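Local coordinates for protein putative 4-hydroxybenzoyl-CoA thioesterase (PDB 2OIW) that is a predicted thioesterase of the hotdog-fold superfamily, probably hydrolysing acyl-CoA thioesters of the 4-hydroxybenzoyl-CoA type, at residues 2-7 with 73-78; 87-92 with 101-106. All blocks are in the same frame, centred on the assembly; numbering follows the deposited sequence.

Both contacts are antiparallel strand pairings in the one sheet of this predicted hotdog-fold thioesterase, and their centres lie about 10 Å apart. They come in series along the chain: contact 1 joins strand 5-9, near the N-terminus, to strand 72-81, and contact 2 then pairs strand 85-94 with strand 97-110 in a hairpin. Strands 72-81 and 85-94 are themselves neighbours, so the four segments lie side by side across the sheet in the order 2-7, 73-78, 87-92, 101-106. Tyr75 O meets Glu91 N at 2.9 Å, a probable hydrogen bond of that middle seam. The pairings thus carry the sheet from the N-terminal strand to the hairpin, with helices 27-34 and 36-42 packed against it.

Contact 1: residues 2-7 with 73-78; sequences NAMFTT and TVYTGI
Strand residues 5-7 run antiparallel to 73-78, their axes approaching to 4.8 Å at 160°, and this places the N-terminal strand beside strand 72-81 of the hotdog sheet. Phe5 and Thr76 form one hydrogen-bonded pair, with Phe5 N 2.7 Å from Thr76 O, and Thr7 and Val74 form the next, while Thr6 faces Tyr75 in the non-hydrogen-bonded pair between them. Beyond the strand's start, Met4, a selenomethionine, leans on Tyr75. Its CG sits between the backbone N and carbonyl carbon (chi1 85°) and lies at the ring edge, near its plane, 3.8 Å from Tyr75 CD1. The SE atom lies oblique to the ring, 5.3 Å from its centroid, in a Met-aromatic contact. On the same side of the sheet, Thr73 CG2 covers one face of the Tyr75 ring toward the rim and touches Thr6 CG2 at 3.6 Å; Trp132 packs on both Met4 and Tyr75. The other side carries Phe5, Thr7, Val74 and Thr76, with helix 36-42 against Phe5 and Thr76. There a water bridges the strands, 2.7 Å from Thr7 OG1 and donating to Thr76 OG1 at 3.0 Å.

Contact 2: residues 87-92 with 101-106; sequences TIYEEI and KGRSVY
The Tyr89 ring and the Arg103 guanidinium meet obliquely, their planes 53° apart: Tyr89 CD1 stands over the centre of one guanidinium face, 3.9 Å from Arg103 CZ. Glu91 OE2 lies at the ring's edge, in its plane, and accepts a hydrogen bond from Tyr89 OH at 2.7 Å through its anti lone pair. The rings of Tyr89 and Trp132 meet edge-to-face. These groups share one side of the antiparallel hairpin formed by strands 85-94 and 97-110 of the hotdog sheet. With CG anti to the backbone N (chi1 -180°), the Tyr89 ring starts out beside the carbonyl carbon. Its OH lies alongside Lys101, 3.6 Å from Lys101 CD. Arg103 NE forms a salt bridge with Glu79, while Tyr89 packs over one guanidinium face. An alanine in place of Tyr89 would probably leave that guanidinium face without its aromatic cover and Glu91 OE2 without its hydroxyl donor. Backbone bonds tie Ile88 to Ser104 and Glu90 to Gly102, with Ile88 N 2.6 Å from Ser104 O. The side chains of Ile88, Glu90 and Ser104 lie on the opposite side of the sheet, where Ile88 CD1 touches Tyr106 CD1 at 3.8 Å. Glu90 bends over Gly102, its CG 3.5 Å from Gly102 O. The Glu90 carboxylate also forms a salt bridge with Arg35, and Glu90 OE2 accepts a hydrogen bond from Ser104 OG, 2.9 Å away and above the carboxylate plane, 35° out of it.

Contact 1: residues 2-7 with 73-78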
loop_
_atom_site.group_PDB
_atom_site.type_symbol
_atom_site.label_atom_id
_atom_site.label_comp_id
_atom_site.label_asym_id
_atom_site.label_seq_id
_atom_site.Cartn_x
_atom_site.Cartn_y
_atom_site.Cartn_z
ATOM N N ASN A 2 -17.403 -24.044 10.640
ATOM C CA ASN A 2 -16.841 -25.191 9.849
ATOM C C ASN A 2 -16.497 -24.877 8.378
ATOM O O ASN A 2 -15.481 -25.352 7.837
ATOM C CB ASN A 2 -17.738 -26.456 9.968
ATOM C CG ASN A 2 -19.170 -26.282 9.374
ATOM O OD1 ASN A 2 -19.884 -27.278 9.178
ATOM N ND2 ASN A 2 -19.589 -25.041 9.111
ATOM N N ALA A 3 -17.332 -24.035 7.764
ATOM C CA ALA A 3 -17.380 -23.879 6.312
ATOM C C ALA A 3 -16.588 -22.680 5.735
ATOM O O ALA A 3 -16.623 -22.428 4.520
ATOM C CB ALA A 3 -18.846 -23.831 5.867
HETATM N N MSE A 4 -15.858 -21.956 6.579
HETATM C CA MSE A 4 -15.149 -20.769 6.091
HETATM C C MSE A 4 -13.902 -21.041 5.196
HETATM O O MSE A 4 -13.344 -22.143 5.221
HETATM C CB MSE A 4 -14.875 -19.782 7.239
HETATM C CG MSE A 4 -13.630 -20.033 8.062
HETATM SE SE MSE A 4 -13.732 -21.653 9.108
HETATM C CE MSE A 4 -14.972 -21.026 10.500
ATOM N N PHE A 5 -13.518 -20.067 4.371
ATOM C CA PHE A 5 -12.288 -20.154 3.567
ATOM C C PHE A 5 -11.145 -19.762 4.461
ATOM O O PHE A 5 -11.323 -18.926 5.333
ATOM C CB PHE A 5 -12.308 -19.195 2.373
ATOM C CG PHE A 5 -13.486 -19.371 1.453
ATOM C CD1 PHE A 5 -13.510 -20.402 0.510
ATOM C CD2 PHE A 5 -14.573 -18.515 1.532
ATOM C CE1 PHE A 5 -14.583 -20.568 -0.339
ATOM C CE2 PHE A 5 -15.668 -18.676 0.681
ATOM C CZ PHE A 5 -15.668 -19.686 -0.258
ATOM N N THR A 6 -9.990 -20.382 4.249
ATOM C CA THR A 6 -8.782 -20.203 5.054
ATOM C C THR A 6 -7.606 -19.744 4.169
ATOM O O THR A 6 -7.279 -20.404 3.188
ATOM C CB THR A 6 -8.376 -21.533 5.719
ATOM O OG1 THR A 6 -9.382 -21.905 6.651
ATOM C CG2 THR A 6 -7.042 -21.383 6.463
ATOM N N THR A 7 -6.965 -18.634 4.528
ATOM C CA THR A 7 -5.947 -18.033 3.684
ATOM C C THR A 7 -4.786 -17.688 4.605
ATOM O O THR A 7 -4.906 -16.794 5.444
ATOM C CB THR A 7 -6.495 -16.738 2.974
ATOM O OG1 THR A 7 -7.715 -17.042 2.286
ATOM C CG2 THR A 7 -5.507 -16.180 1.952
ATOM N N THR A 73 -3.427 -16.053 9.656
ATOM C CA THR A 73 -4.455 -16.785 8.938
ATOM C C THR A 73 -5.737 -15.996 8.937
ATOM O O THR A 73 -6.232 -15.589 9.992
ATOM C CB THR A 73 -4.723 -18.171 9.560
ATOM O OG1 THR A 73 -3.478 -18.855 9.698
ATOM C CG2 THR A 73 -5.636 -18.984 8.679
ATOM N N VAL A 74 -6.263 -15.812 7.730
ATOM C CA VAL A 74 -7.542 -15.155 7.504
ATOM C C VAL A 74 -8.598 -16.217 7.311
ATOM O O VAL A 74 -8.442 -17.121 6.481
ATOM C CB VAL A 74 -7.458 -14.208 6.285
ATOM C CG1 VAL A 74 -8.732 -13.320 6.177
ATOM C CG2 VAL A 74 -6.168 -13.329 6.414
ATOM N N TYR A 75 -9.649 -16.122 8.126
ATOM C CA TYR A 75 -10.851 -16.941 7.991
ATOM C C TYR A 75 -11.967 -16.063 7.481
ATOM O O TYR A 75 -12.260 -15.016 8.060
ATOM C CB TYR A 75 -11.254 -17.517 9.327
ATOM C CG TYR A 75 -10.190 -18.389 9.933
ATOM C CD1 TYR A 75 -10.120 -19.755 9.615
ATOM C CD2 TYR A 75 -9.267 -17.870 10.830
ATOM C CE1 TYR A 75 -9.158 -20.574 10.177
ATOM C CE2 TYR A 75 -8.278 -18.690 11.390
ATOM C CZ TYR A 75 -8.247 -20.034 11.062
ATOM O OH TYR A 75 -7.292 -20.840 11.590
ATOM N N THR A 76 -12.616 -16.519 6.421
ATOM C CA THR A 76 -13.593 -15.710 5.716
ATOM C C THR A 76 -14.814 -16.570 5.461
ATOM O O THR A 76 -14.710 -17.640 4.872
ATOM C CB THR A 76 -13.009 -15.163 4.395
ATOM O OG1 THR A 76 -11.757 -14.489 4.662
ATOM C CG2 THR A 76 -14.005 -14.180 3.755
ATOM N N GLY A 77 -15.960 -16.109 5.949
ATOM C CA GLY A 77 -17.196 -16.864 5.812
ATOM C C GLY A 77 -18.314 -15.937 5.401
ATOM O O GLY A 77 -18.141 -14.708 5.374
ATOM N N ILE A 78 -19.468 -16.532 5.120
ATOM C CA ILE A 78 -20.655 -15.791 4.738
ATOM C C ILE A 78 -21.598 -15.687 5.934
ATOM O O ILE A 78 -22.077 -16.702 6.427
ATOM C CB ILE A 78 -21.371 -16.489 3.542
ATOM C CG1 ILE A 78 -20.421 -16.622 2.326
ATOM C CG2 ILE A 78 -22.708 -15.773 3.185
ATOM C CD1 ILE A 78 -19.983 -15.270 1.756
HETATM O O HOH W 1 -9.774 -16.556 3.942
#

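Contact 2: residues 87-92 with 101-106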
loop_
_atom_site.group_PDB
_atom_site.type_symbol
_atom_site.label_atom_id
_atom_site.label_comp_id
_atom_site.label_asym_id
_atom_site.label_seq_id
_atom_site.Cartn_x
_atom_site.Cartn_y
_atom_site.Cartn_z
ATOM N N THR A 87 -23.106 -10.496 3.092
ATOM C CA THR A 87 -22.436 -9.926 4.249
ATOM C C THR A 87 -21.458 -10.999 4.683
ATOM O O THR A 87 -21.856 -12.144 5.028
ATOM C CB THR A 87 -23.431 -9.603 5.353
ATOM O OG1 THR A 87 -24.434 -8.719 4.824
ATOM C CG2 THR A 87 -22.738 -8.970 6.543
ATOM N N ILE A 88 -20.187 -10.611 4.655
ATOM C CA ILE A 88 -19.096 -11.474 5.002
ATOM C C ILE A 88 -18.708 -11.277 6.467
ATOM O O ILE A 88 -18.626 -10.141 6.948
ATOM C CB ILE A 88 -17.906 -11.120 4.107
ATOM C CG1 ILE A 88 -18.185 -11.501 2.639
ATOM C CG2 ILE A 88 -16.618 -11.697 4.642
ATOM C CD1 ILE A 88 -17.209 -10.848 1.680
ATOM N N TYR A 89 -18.468 -12.379 7.170
ATOM C CA TYR A 89 -17.832 -12.320 8.466
ATOM C C TYR A 89 -16.394 -12.839 8.313
ATOM O O TYR A 89 -16.172 -13.823 7.616
ATOM C CB TYR A 89 -18.610 -13.110 9.540
ATOM C CG TYR A 89 -17.923 -13.024 10.873
ATOM C CD1 TYR A 89 -17.955 -11.851 11.612
ATOM C CD2 TYR A 89 -17.181 -14.097 11.364
ATOM C CE1 TYR A 89 -17.288 -11.752 12.829
ATOM C CE2 TYR A 89 -16.521 -14.012 12.549
ATOM C CZ TYR A 89 -16.574 -12.844 13.284
ATOM O OH TYR A 89 -15.899 -12.769 14.477
ATOM N N GLU A 90 -15.429 -12.192 8.952
ATOM C CA GLU A 90 -14.016 -12.537 8.733
ATOM C C GLU A 90 -13.174 -12.275 9.972
ATOM O O GLU A 90 -13.484 -11.367 10.778
ATOM C CB GLU A 90 -13.460 -11.785 7.496
ATOM C CG GLU A 90 -13.852 -10.293 7.483
ATOM C CD GLU A 90 -14.041 -9.684 6.095
ATOM O OE1 GLU A 90 -13.651 -10.315 5.067
ATOM O OE2 GLU A 90 -14.581 -8.538 6.043
ATOM N N GLU A 91 -12.113 -13.064 10.134
ATOM C CA GLU A 91 -11.230 -12.924 11.287
ATOM C C GLU A 91 -9.787 -13.109 10.845
ATOM O O GLU A 91 -9.518 -13.855 9.913
ATOM C CB GLU A 91 -11.554 -13.985 12.350
ATOM C CG GLU A 91 -12.833 -13.776 13.091
ATOM C CD GLU A 91 -13.048 -14.791 14.188
ATOM O OE1 GLU A 91 -12.214 -15.727 14.315
ATOM O OE2 GLU A 91 -14.070 -14.666 14.908
ATOM N N ILE A 92 -8.868 -12.417 11.506
ATOM C CA ILE A 92 -7.441 -12.685 11.309
ATOM C C ILE A 92 -6.832 -13.164 12.615
ATOM O O ILE A 92 -7.040 -12.548 13.662
ATOM C CB ILE A 92 -6.677 -11.454 10.767
ATOM C CG1 ILE A 92 -7.324 -10.948 9.480
ATOM C CG2 ILE A 92 -5.243 -11.811 10.481
ATOM C CD1 ILE A 92 -6.713 -9.681 8.983
ATOM N N LYS A 101 -11.323 -8.814 13.910
ATOM C CA LYS A 101 -12.614 -9.343 13.494
ATOM C C LYS A 101 -13.252 -8.317 12.586
ATOM O O LYS A 101 -13.184 -7.124 12.875
ATOM C CB LYS A 101 -13.508 -9.581 14.699
ATOM C CG LYS A 101 -12.927 -10.561 15.712
ATOM C CD LYS A 101 -13.922 -10.844 16.834
ATOM C CE LYS A 101 -14.146 -9.623 17.713
ATOM N NZ LYS A 101 -14.681 -9.993 19.060
ATOM N N GLY A 102 -13.872 -8.766 11.495
ATOM C CA GLY A 102 -14.402 -7.845 10.515
ATOM C C GLY A 102 -15.731 -8.317 9.986
ATOM O O GLY A 102 -16.060 -9.509 10.020
ATOM N N ARG A 103 -16.483 -7.363 9.469
ATOM C CA ARG A 103 -17.644 -7.643 8.639
ATOM C C ARG A 103 -17.590 -6.734 7.418
ATOM O O ARG A 103 -17.191 -5.554 7.514
ATOM C CB ARG A 103 -18.925 -7.332 9.426
ATOM C CG ARG A 103 -19.752 -8.523 9.831
ATOM C CD ARG A 103 -20.899 -8.109 10.726
ATOM N NE ARG A 103 -21.349 -9.261 11.510
ATOM C CZ ARG A 103 -20.914 -9.576 12.736
ATOM N NH1 ARG A 103 -20.007 -8.820 13.342
ATOM N NH2 ARG A 103 -21.402 -10.657 13.358
ATOM N N SER A 104 -18.027 -7.267 6.279
ATOM C CA SER A 104 -18.129 -6.473 5.060
ATOM C C SER A 104 -19.354 -6.858 4.249
ATOM O O SER A 104 -19.795 -8.025 4.246
ATOM C CB SER A 104 -16.861 -6.598 4.202
ATOM O OG SER A 104 -16.517 -7.956 4.015
ATOM N N VAL A 105 -19.918 -5.868 3.580
ATOM C CA VAL A 105 -21.108 -6.094 2.752
ATOM C C VAL A 105 -20.702 -5.717 1.327
ATOM O O VAL A 105 -20.144 -4.638 1.093
ATOM C CB VAL A 105 -22.304 -5.225 3.233
ATOM C CG1 VAL A 105 -23.590 -5.521 2.421
ATOM C CG2 VAL A 105 -22.547 -5.388 4.758
ATOM N N TYR A 106 -20.954 -6.627 0.405
ATOM C CA TYR A 106 -20.645 -6.459 -1.009
ATOM C C TYR A 106 -21.942 -6.543 -1.791
ATOM O O TYR A 106 -22.865 -7.221 -1.371
ATOM C CB TYR A 106 -19.730 -7.590 -1.443
ATOM C CG TYR A 106 -18.250 -7.311 -1.278
ATOM C CD1 TYR A 106 -17.616 -7.528 -0.067
ATOM C CD2 TYR A 106 -17.481 -6.840 -2.354
ATOM C CE1 TYR A 106 -16.243 -7.252 0.083
ATOM C CE2 TYR A 106 -16.105 -6.581 -2.207
ATOM C CZ TYR A 106 -15.495 -6.795 -0.992
ATOM O OH TYR A 106 -14.150 -6.494 -0.849
#